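Local structure of disulfide bond protein A (Staphylococcus aureus, 3BCI) at residues G11-V16 with F154-K159; G19-P24 with F51-F56; S61-R66 with L98-L103; M73-S78 with N118-D123. The protein is a DsbA-family thiol:disulfide oxidoreductase that probably introduces disulfide bonds into folding proteins through a redox-active cysteine pair on a thioredoxin-like fold. All blocks are in the same frame, centred on the assembly; numbering follows the deposited sequence.

Interaction 1: G11-V16 with F154-K159; sequences GKPLVV and FINGEK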
# COMPACT_ATOMS: atom_id res chain seq x y z
N GLY A 11 -22.13 4.98 1.66
CA GLY A 11 -21.57 3.62 1.76
C GLY A 11 -20.84 3.40 3.07
O GLY A 11 -21.20 3.95 4.10
N LYS A 12 -19.80 2.57 3.03
CA LYS A 12 -19.02 2.29 4.23
C LYS A 12 -17.83 3.23 4.35
O LYS A 12 -17.39 3.82 3.36
CB LYS A 12 -18.55 0.84 4.21
CG LYS A 12 -17.96 0.40 2.89
CD LYS A 12 -18.51 -0.97 2.55
CE LYS A 12 -17.49 -1.83 1.84
NZ LYS A 12 -18.08 -3.14 1.48
N PRO A 13 -17.30 3.40 5.57
CA PRO A 13 -16.16 4.27 5.81
C PRO A 13 -15.01 4.00 4.82
O PRO A 13 -14.75 2.85 4.46
CB PRO A 13 -15.76 3.92 7.24
CG PRO A 13 -17.07 3.56 7.88
CD PRO A 13 -17.75 2.74 6.82
N LEU A 14 -14.34 5.05 4.38
CA LEU A 14 -13.19 4.88 3.51
C LEU A 14 -11.94 5.24 4.32
O LEU A 14 -11.80 6.37 4.79
CB LEU A 14 -13.27 5.80 2.29
CG LEU A 14 -11.93 6.02 1.57
CD1 LEU A 14 -11.51 4.77 0.80
CD2 LEU A 14 -12.07 7.20 0.64
N VAL A 15 -11.04 4.28 4.49
CA VAL A 15 -9.81 4.53 5.24
C VAL A 15 -8.66 4.68 4.24
O VAL A 15 -8.37 3.76 3.47
CB VAL A 15 -9.50 3.37 6.20
CG1 VAL A 15 -8.19 3.64 6.94
CG2 VAL A 15 -10.65 3.19 7.20
N VAL A 16 -8.01 5.84 4.26
CA VAL A 16 -6.90 6.10 3.36
C VAL A 16 -5.61 6.31 4.13
O VAL A 16 -5.55 7.10 5.08
CB VAL A 16 -7.15 7.37 2.50
CG1 VAL A 16 -5.98 7.57 1.53
CG2 VAL A 16 -8.46 7.26 1.75
N PHE A 154 -6.58 9.00 6.99
CA PHE A 154 -7.86 9.71 7.03
C PHE A 154 -9.00 8.70 6.90
O PHE A 154 -8.87 7.69 6.21
CB PHE A 154 -7.94 10.71 5.88
CG PHE A 154 -6.90 11.80 5.95
CD1 PHE A 154 -7.18 13.02 6.55
CD2 PHE A 154 -5.63 11.60 5.41
CE1 PHE A 154 -6.22 14.02 6.62
CE2 PHE A 154 -4.66 12.60 5.47
CZ PHE A 154 -4.95 13.81 6.08
N ILE A 155 -10.11 8.98 7.57
CA ILE A 155 -11.29 8.13 7.49
C ILE A 155 -12.40 9.07 7.06
O ILE A 155 -12.78 9.98 7.80
CB ILE A 155 -11.61 7.48 8.85
CG1 ILE A 155 -10.44 6.59 9.28
CG2 ILE A 155 -12.88 6.65 8.73
CD1 ILE A 155 -10.66 5.81 10.57
N ASN A 156 -12.90 8.86 5.85
CA ASN A 156 -13.93 9.71 5.27
C ASN A 156 -13.45 11.16 5.33
O ASN A 156 -14.21 12.07 5.63
CB ASN A 156 -15.27 9.57 6.00
CG ASN A 156 -15.93 8.24 5.74
OD1 ASN A 156 -15.63 7.56 4.76
ND2 ASN A 156 -16.86 7.86 6.61
N GLY A 157 -12.16 11.34 5.05
CA GLY A 157 -11.58 12.67 5.04
C GLY A 157 -11.22 13.27 6.38
O GLY A 157 -10.70 14.38 6.42
N GLU A 158 -11.52 12.57 7.47
CA GLU A 158 -11.20 13.05 8.82
C GLU A 158 -9.85 12.48 9.21
O GLU A 158 -9.61 11.27 9.08
CB GLU A 158 -12.27 12.60 9.82
CG GLU A 158 -13.64 13.20 9.57
CD GLU A 158 -13.83 14.55 10.25
OE1 GLU A 158 -12.84 15.31 10.37
OE2 GLU A 158 -14.97 14.84 10.66
N LYS A 159 -8.96 13.33 9.69
CA LYS A 159 -7.62 12.88 10.06
C LYS A 159 -7.61 11.98 11.28
O LYS A 159 -8.28 12.26 12.28
CB LYS A 159 -6.71 14.09 10.33
CG LYS A 159 -5.24 13.72 10.46
CD LYS A 159 -4.38 14.92 10.80
CE LYS A 159 -4.01 14.95 12.27
NZ LYS A 159 -3.10 13.81 12.63
O HOH W 1 -19.28 6.04 5.92
O HOH W 2 -17.86 6.54 2.99
O HOH W 3 -10.64 9.07 4.01
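Asn156 meets Pro13 and Leu14 where the end of strand 152-155 gives way to a tight turn. It stands second in the type I' turn from Ile155 to Glu158, which joins strands 152-155 and 158-159 as a hairpin. From CB the side chain leads to Asn156 CG, beside its own backbone N (chi1 -71°) and 4.0 Å from Pro13 CA. Asn156 OD1 accepts from Leu14 N at 2.8 Å, with the donor well above the amide plane. Water 2 donates to the same OD1 and to Lys12 O. Asn156 ND2 lies 3.7 Å from Pro13 CA. It also donates to water 1. The Asn156 backbone returns the contact, its N donating to Leu14 O at 2.9 Å. Further along, Val16 N binds Phe154 O at 2.8 Å, and Phe154 N binds Val16 O. Val16 and Phe154 are thus an antiparallel hydrogen-bonded pair. Val15 and Ile155 form the non-hydrogen-bonded pair, side by side, with Val15 CG2 4.0 Å from Ile155 CG1. Strand 14-19 has strand 152-155 on one side and the parallel strand 48-53 on the other. Helix 166-174 packs on Ile155 through Leu172 and Leu173.

Interaction 2: G19-P24 with F51-F56; sequences GDYKCP and FVNLAF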
# COMPACT_ATOMS: atom_id res chain seq x y z
N GLY A 19 1.58 6.94 2.11
CA GLY A 19 2.91 6.52 2.48
C GLY A 19 3.82 6.14 1.33
O GLY A 19 3.62 6.56 0.19
N ASP A 20 4.81 5.32 1.64
CA ASP A 20 5.78 4.85 0.66
C ASP A 20 6.39 3.59 1.27
O ASP A 20 6.68 3.56 2.46
CB ASP A 20 6.87 5.91 0.45
CG ASP A 20 7.82 5.58 -0.69
OD1 ASP A 20 8.25 4.41 -0.79
OD2 ASP A 20 8.15 6.48 -1.48
N TYR A 21 6.58 2.55 0.46
CA TYR A 21 7.15 1.31 0.96
C TYR A 21 8.58 1.48 1.49
O TYR A 21 9.06 0.65 2.26
CB TYR A 21 7.14 0.23 -0.13
CG TYR A 21 5.77 -0.36 -0.39
CD1 TYR A 21 5.12 -1.08 0.60
CD2 TYR A 21 5.13 -0.17 -1.61
CE1 TYR A 21 3.85 -1.60 0.38
CE2 TYR A 21 3.85 -0.69 -1.84
CZ TYR A 21 3.22 -1.40 -0.83
OH TYR A 21 1.96 -1.92 -1.03
N LYS A 22 9.24 2.56 1.09
CA LYS A 22 10.61 2.82 1.53
C LYS A 22 10.67 3.68 2.78
O LYS A 22 11.74 3.93 3.33
CB LYS A 22 11.39 3.53 0.42
CG LYS A 22 11.54 2.72 -0.85
CD LYS A 22 12.50 3.37 -1.84
CE LYS A 22 13.95 3.28 -1.38
NZ LYS A 22 14.86 4.01 -2.31
N CYS A 23 9.50 4.11 3.23
CA CYS A 23 9.41 4.95 4.41
C CYS A 23 9.40 4.16 5.72
O CYS A 23 8.52 3.33 5.96
CB CYS A 23 8.18 5.84 4.33
SG CYS A 23 7.88 6.82 5.78
N PRO A 24 10.39 4.42 6.58
CA PRO A 24 10.52 3.74 7.87
C PRO A 24 9.32 3.85 8.78
O PRO A 24 8.91 2.86 9.39
CB PRO A 24 11.77 4.39 8.48
CG PRO A 24 12.57 4.79 7.28
CD PRO A 24 11.51 5.36 6.37
N PHE A 51 -4.44 2.52 -0.08
CA PHE A 51 -3.07 2.92 0.22
C PHE A 51 -2.64 3.81 -0.93
O PHE A 51 -2.71 3.40 -2.10
CB PHE A 51 -2.16 1.69 0.31
CG PHE A 51 -0.72 2.02 0.61
CD1 PHE A 51 -0.36 2.54 1.84
CD2 PHE A 51 0.27 1.82 -0.35
CE1 PHE A 51 0.98 2.85 2.12
CE2 PHE A 51 1.60 2.13 -0.09
CZ PHE A 51 1.95 2.65 1.15
N VAL A 52 -2.24 5.04 -0.62
CA VAL A 52 -1.80 5.97 -1.66
C VAL A 52 -0.29 6.14 -1.48
O VAL A 52 0.16 6.70 -0.48
CB VAL A 52 -2.49 7.35 -1.53
CG1 VAL A 52 -2.01 8.27 -2.64
CG2 VAL A 52 -4.00 7.18 -1.60
N ASN A 53 0.46 5.64 -2.45
CA ASN A 53 1.92 5.67 -2.41
C ASN A 53 2.50 6.92 -3.07
O ASN A 53 2.40 7.09 -4.28
CB ASN A 53 2.46 4.43 -3.13
CG ASN A 53 3.90 4.14 -2.81
OD1 ASN A 53 4.72 5.05 -2.67
ND2 ASN A 53 4.23 2.85 -2.71
N LEU A 54 3.13 7.78 -2.28
CA LEU A 54 3.72 9.00 -2.83
C LEU A 54 4.97 8.73 -3.67
O LEU A 54 5.41 9.59 -4.43
CB LEU A 54 4.06 10.00 -1.70
CG LEU A 54 2.92 10.89 -1.19
CD1 LEU A 54 1.92 10.06 -0.39
CD2 LEU A 54 3.49 12.01 -0.32
N ALA A 55 5.53 7.53 -3.55
CA ALA A 55 6.73 7.13 -4.30
C ALA A 55 7.72 8.28 -4.38
O ALA A 55 8.11 8.69 -5.47
CB ALA A 55 6.33 6.69 -5.71
N PHE A 56 8.14 8.78 -3.23
CA PHE A 56 9.04 9.93 -3.17
C PHE A 56 10.44 9.66 -2.63
O PHE A 56 11.24 10.59 -2.55
CB PHE A 56 8.39 11.03 -2.33
CG PHE A 56 8.33 10.71 -0.86
CD1 PHE A 56 9.25 11.26 0.03
CD2 PHE A 56 7.36 9.85 -0.36
CE1 PHE A 56 9.20 10.96 1.40
CE2 PHE A 56 7.31 9.53 1.00
CZ PHE A 56 8.23 10.09 1.88
O HOH W 4 7.22 2.53 -2.82
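Gly19 and Asp20 join the end of strand 14-19 to strand 48-53 and the turn that follows it. Two backbone bonds hold Gly19: its N donates to Val52 O at 3.0 Å, and Leu54 N donates to its O at 2.8 Å. Gly19 and Asn53 make a parallel bridge.

Side-chain bonds come next. Asp20 CG is anti to the backbone N (chi1 -172°), which sends the carboxylate toward Ala55 and Phe56. Asp20 OD2 takes Phe56 N at 2.9 Å, although the N-H...O angle is only 133°. Ser61 OG is also hydrogen-bonded to OD2. Asp20 OD1 accepts from Lys22 N at 2.8 Å, which makes an Asx turn. The amide oxygen Asn53 OD1 makes a second Asx turn with Ala55 N. Water 4 links Asp20 OD1 and Asn53 ND2.

The two strands and helix 24-42 between them form the beta-alpha-beta crossover of the thioredoxin fold. Cys23, at the N-cap of that helix, belongs to the CxxC pair whose disulfide with Cys26 has been seen in this protein. Asp20 O fixes the turn before it by accepting from Cys23 N.

The aromatic contacts are those of Tyr21 and Phe51. Phe51 CE2 sits over one face of the Tyr21 ring, toward its rim and 4.0 Å from Tyr21 CZ. The two planes are 44° apart. Asn53 ND2 comes within 3.3 Å of Tyr21 CD2. Phe51 CZ also packs on the backbone, 3.9 Å from Asp20 N. Tyr21 OH is hydrogen-bonded to Ser68 and Gln83, and Phe87 meets its ring.

Interaction 3: S61-R66 with L98-L103; sequences SIVGSR and LTKELL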
# COMPACT_ATOMS: atom_id res chain seq x y z
N SER A 61 11.01 3.61 -5.84
CA SER A 61 9.75 3.73 -5.11
C SER A 61 8.55 3.49 -6.01
O SER A 61 7.63 2.75 -5.66
CB SER A 61 9.61 5.12 -4.47
OG SER A 61 10.26 5.19 -3.22
N ILE A 62 8.57 4.12 -7.18
CA ILE A 62 7.48 4.00 -8.14
C ILE A 62 7.37 2.58 -8.68
O ILE A 62 6.27 2.12 -9.01
CB ILE A 62 7.67 4.99 -9.32
CG1 ILE A 62 6.39 5.10 -10.14
CG2 ILE A 62 8.83 4.54 -10.20
CD1 ILE A 62 5.22 5.72 -9.38
N VAL A 63 8.50 1.88 -8.78
CA VAL A 63 8.49 0.52 -9.29
C VAL A 63 7.77 -0.36 -8.28
O VAL A 63 6.95 -1.20 -8.64
CB VAL A 63 9.93 -0.02 -9.52
CG1 VAL A 63 9.86 -1.44 -10.06
CG2 VAL A 63 10.68 0.87 -10.50
N GLY A 64 8.09 -0.16 -7.00
CA GLY A 64 7.45 -0.93 -5.95
C GLY A 64 5.96 -0.64 -5.95
O GLY A 64 5.14 -1.55 -5.73
N SER A 65 5.61 0.61 -6.19
CA SER A 65 4.21 1.02 -6.21
C SER A 65 3.46 0.34 -7.35
O SER A 65 2.32 -0.09 -7.17
CB SER A 65 4.09 2.54 -6.37
OG SER A 65 2.73 2.94 -6.34
N ARG A 66 4.08 0.24 -8.52
CA ARG A 66 3.45 -0.42 -9.66
C ARG A 66 3.16 -1.90 -9.35
O ARG A 66 2.06 -2.38 -9.58
CB ARG A 66 4.36 -0.36 -10.90
CG ARG A 66 4.54 1.04 -11.47
CD ARG A 66 5.70 1.06 -12.46
NE ARG A 66 5.99 2.41 -12.92
CZ ARG A 66 7.18 2.80 -13.37
NH1 ARG A 66 8.19 1.94 -13.41
NH2 ARG A 66 7.36 4.05 -13.77
N LEU A 98 14.07 -1.69 -4.00
CA LEU A 98 12.84 -2.17 -4.65
C LEU A 98 13.12 -2.52 -6.11
O LEU A 98 12.60 -1.90 -7.02
CB LEU A 98 11.73 -1.12 -4.56
CG LEU A 98 11.10 -0.95 -3.17
CD1 LEU A 98 10.27 0.32 -3.12
CD2 LEU A 98 10.24 -2.18 -2.86
N THR A 99 13.94 -3.55 -6.30
CA THR A 99 14.31 -4.02 -7.63
C THR A 99 13.24 -4.97 -8.17
O THR A 99 12.42 -5.49 -7.41
CB THR A 99 15.64 -4.78 -7.58
OG1 THR A 99 15.49 -5.96 -6.79
CG2 THR A 99 16.73 -3.90 -6.95
N LYS A 100 13.24 -5.18 -9.48
CA LYS A 100 12.27 -6.08 -10.08
C LYS A 100 12.53 -7.51 -9.61
O LYS A 100 11.61 -8.32 -9.51
CB LYS A 100 12.36 -5.99 -11.60
CG LYS A 100 11.95 -4.63 -12.14
CD LYS A 100 11.98 -4.59 -13.66
CE LYS A 100 11.61 -3.20 -14.16
NZ LYS A 100 11.72 -3.11 -15.64
N GLU A 101 13.79 -7.80 -9.30
CA GLU A 101 14.16 -9.12 -8.81
C GLU A 101 13.47 -9.37 -7.47
O GLU A 101 12.83 -10.40 -7.27
CB GLU A 101 15.68 -9.23 -8.62
CG GLU A 101 16.14 -10.64 -8.24
CD GLU A 101 17.57 -10.68 -7.73
OE1 GLU A 101 18.37 -9.81 -8.12
OE2 GLU A 101 17.90 -11.60 -6.95
N LEU A 102 13.61 -8.42 -6.55
CA LEU A 102 13.00 -8.55 -5.24
C LEU A 102 11.48 -8.53 -5.33
O LEU A 102 10.80 -9.31 -4.66
CB LEU A 102 13.48 -7.43 -4.30
CG LEU A 102 12.89 -7.44 -2.89
CD1 LEU A 102 13.87 -6.82 -1.91
CD2 LEU A 102 11.56 -6.67 -2.88
N LEU A 103 10.94 -7.65 -6.15
CA LEU A 103 9.49 -7.58 -6.30
C LEU A 103 8.92 -8.87 -6.90
O LEU A 103 7.91 -9.39 -6.42
CB LEU A 103 9.10 -6.36 -7.14
CG LEU A 103 9.37 -5.04 -6.40
CD1 LEU A 103 9.28 -3.87 -7.37
CD2 LEU A 103 8.37 -4.88 -5.26
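Val63 and Leu103 cross obliquely, and their methyls meet. Val63 CG1 is anti to the backbone N (chi1 -180°), which puts it 3.7 Å from Leu103 CD1. Leu103 CD1 also lies against the bare backbone of the first helix, 3.7 Å from Gly64 CA. Leu103 CD2 stays slightly farther off, at 4.1 Å from the same Gly64 CA.

Leu98 comes to this helix from the loop before helix 100-108. Its CD1 lies 4.0 Å from Ser61 CA and 4.2 Å from Gly64 CA, two points three residues apart on the helix. Both leucines thus touch Gly64, and a CB there would run into Leu98 CD1. Leu98 O packs against Val63 CB.

Helices 61-74 and 100-108 belong to the helical domain that DsbA proteins carry as an insertion in the thioredoxin fold. Within it, this contact sets the start of one helix against the start of the other. Thr99 is the N-cap of helix 100-108, and its OG1 accepts from Leu102 N at 3.1 Å. Asp60 accepts a bond from Leu98 N, which ties the preceding loop to the start of helix 61-74. The aliphatic stem of Lys100 only approaches Val63, with Lys100 CG 4.3 Å from Val63 CG1. Tyr124 of helix 114-125 touches Val63, Lys100 and Leu103, and Leu86 of helix 79-88 touches Leu98.

Interaction 4: M73-S78 with N118-D123; sequences MYAPKS and NKIIKD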
# COMPACT_ATOMS: atom_id res chain seq x y z
N MET A 73 -5.00 -5.14 -8.04
CA MET A 73 -6.01 -5.32 -9.07
C MET A 73 -6.23 -6.75 -9.56
O MET A 73 -7.34 -7.08 -9.98
CB MET A 73 -5.71 -4.42 -10.27
CG MET A 73 -4.38 -4.68 -10.94
SD MET A 73 -4.13 -3.59 -12.37
CE MET A 73 -4.26 -2.00 -11.58
N TYR A 74 -5.20 -7.59 -9.50
CA TYR A 74 -5.33 -8.97 -9.97
C TYR A 74 -5.45 -10.03 -8.88
O TYR A 74 -5.89 -11.15 -9.13
CB TYR A 74 -4.16 -9.32 -10.89
CG TYR A 74 -4.12 -8.49 -12.15
CD1 TYR A 74 -5.23 -8.41 -12.98
CD2 TYR A 74 -2.97 -7.80 -12.52
CE1 TYR A 74 -5.20 -7.66 -14.15
CE2 TYR A 74 -2.92 -7.04 -13.69
CZ TYR A 74 -4.05 -6.98 -14.50
OH TYR A 74 -4.01 -6.25 -15.67
N ALA A 75 -5.04 -9.68 -7.66
CA ALA A 75 -5.12 -10.61 -6.55
C ALA A 75 -5.44 -9.83 -5.28
O ALA A 75 -4.66 -9.84 -4.32
CB ALA A 75 -3.80 -11.37 -6.39
N PRO A 76 -6.59 -9.15 -5.26
CA PRO A 76 -7.01 -8.35 -4.10
C PRO A 76 -6.97 -9.06 -2.75
O PRO A 76 -6.61 -8.45 -1.74
CB PRO A 76 -8.42 -7.88 -4.49
CG PRO A 76 -8.88 -8.94 -5.47
CD PRO A 76 -7.65 -9.17 -6.29
N LYS A 77 -7.33 -10.34 -2.72
CA LYS A 77 -7.33 -11.07 -1.46
C LYS A 77 -5.92 -11.35 -0.93
O LYS A 77 -5.76 -11.83 0.19
CB LYS A 77 -8.12 -12.38 -1.60
CG LYS A 77 -9.59 -12.16 -1.98
CD LYS A 77 -10.38 -13.47 -2.02
CE LYS A 77 -11.29 -13.61 -0.81
NZ LYS A 77 -12.06 -14.89 -0.84
N SER A 78 -4.91 -11.04 -1.74
CA SER A 78 -3.52 -11.25 -1.34
C SER A 78 -2.80 -9.92 -1.12
O SER A 78 -1.65 -9.90 -0.70
CB SER A 78 -2.75 -12.02 -2.43
OG SER A 78 -3.33 -13.29 -2.68
N ASN A 118 2.08 -14.60 -13.40
CA ASN A 118 2.70 -14.08 -14.61
C ASN A 118 2.03 -12.79 -15.06
O ASN A 118 2.69 -11.86 -15.53
CB ASN A 118 2.62 -15.10 -15.76
CG ASN A 118 3.47 -16.33 -15.51
OD1 ASN A 118 4.43 -16.27 -14.75
ND2 ASN A 118 3.13 -17.43 -16.15
N LYS A 119 0.71 -12.74 -14.93
CA LYS A 119 -0.07 -11.57 -15.32
C LYS A 119 0.31 -10.32 -14.52
O LYS A 119 0.43 -9.23 -15.07
CB LYS A 119 -1.56 -11.88 -15.14
CG LYS A 119 -2.50 -10.74 -15.50
CD LYS A 119 -3.95 -11.21 -15.43
CE LYS A 119 -4.30 -11.76 -14.05
NZ LYS A 119 -5.68 -12.31 -14.00
N ILE A 120 0.51 -10.50 -13.22
CA ILE A 120 0.89 -9.40 -12.34
C ILE A 120 2.29 -8.89 -12.66
O ILE A 120 2.52 -7.68 -12.77
CB ILE A 120 0.84 -9.85 -10.86
CG1 ILE A 120 -0.61 -10.08 -10.44
CG2 ILE A 120 1.55 -8.83 -9.97
CD1 ILE A 120 -0.76 -10.77 -9.09
N ILE A 121 3.22 -9.83 -12.81
CA ILE A 121 4.62 -9.52 -13.10
C ILE A 121 4.77 -8.76 -14.42
O ILE A 121 5.52 -7.80 -14.50
CB ILE A 121 5.46 -10.83 -13.13
CG1 ILE A 121 5.50 -11.43 -11.72
CG2 ILE A 121 6.86 -10.56 -13.61
CD1 ILE A 121 6.28 -12.73 -11.62
N LYS A 122 4.03 -9.18 -15.44
CA LYS A 122 4.11 -8.50 -16.73
C LYS A 122 3.42 -7.14 -16.70
O LYS A 122 3.89 -6.18 -17.30
CB LYS A 122 3.49 -9.39 -17.81
CG LYS A 122 3.60 -8.84 -19.24
CD LYS A 122 2.41 -7.98 -19.61
CE LYS A 122 2.45 -7.61 -21.08
NZ LYS A 122 1.26 -6.82 -21.49
N ASP A 123 2.31 -7.04 -15.97
CA ASP A 123 1.57 -5.78 -15.92
C ASP A 123 2.35 -4.62 -15.29
O ASP A 123 2.38 -3.53 -15.86
CB ASP A 123 0.24 -5.98 -15.18
CG ASP A 123 -0.74 -4.83 -15.39
OD1 ASP A 123 -0.56 -3.75 -14.79
OD2 ASP A 123 -1.69 -5.00 -16.18
O HOH W 5 -7.06 -11.72 -11.50
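Tyr74 at the end of helix 61-74 lies against helix 114-125 and touches Lys119, Ile120 and Asp123 there. Its hydroxyl OH donates to Asp123 OD2 at 2.7 Å. The hydroxyl meets that oxygen from above the carboxylate plane. Ring and carboxylate planes stand 73° apart, with Asp123 CG level with the ring at its edge.

Lys119 lies over one ring face. Its CG sits 4.0 Å above the ring centre, a CH-pi contact. The chain then bends at chi3 (57°), which turns CE to within 3.6 Å of Tyr74 CD1. Ile120 and Tyr74 run past each other, pointing opposite ways, with Ile120 CG1 3.7 Å from Tyr74 CB. Ile120 CD1 reaches Ala75 CB at 4.1 Å, just past the end of the helix.

The second shell holds these groups in place. Met73 CG covers the other face of the Tyr74 ring, so the ring lies between Met73 and Lys119. Water 5 donates to Tyr74 O and accepts from Lys119 NZ, tethering the lysine tip to the end of helix 61-74. Asp123 OD1 is hydrogen-bonded to Ser131 of helix 130-144. Leu112 and Ile107 pack on Ile120.

Both oxygens of the buried Asp123 carboxylate thus have a hydroxyl partner. Such bonds would help to keep it ionised, and its charge would in turn favour a fixed hydroxyl direction at Tyr74.

Interactions 1 and 2 both hold the central sheet, and strand 14-19 serves both. Interaction 1 is partly buried and farther from the chain's centre, with backbone bonds and waters around an exposed turn. Interaction 2 is buried beside the CxxC helix start and mixes backbone, carboxylate and ring contacts. Val16 CG1 and Val52 CG2 touch between the two, at 3.7 Å. Interactions 3 and 4 use opposite ends of helix 61-74 in the helical part. Interaction 3 is buried and almost wholly apolar. Interaction 4 is partly buried and adds a buried carboxylate to ring packing. Interactions 2 and 3 adjoin, with Lys22 CG 3.5 Å from Leu98 CD1. Interactions 1 and 3 lie about 28 Å apart between centres.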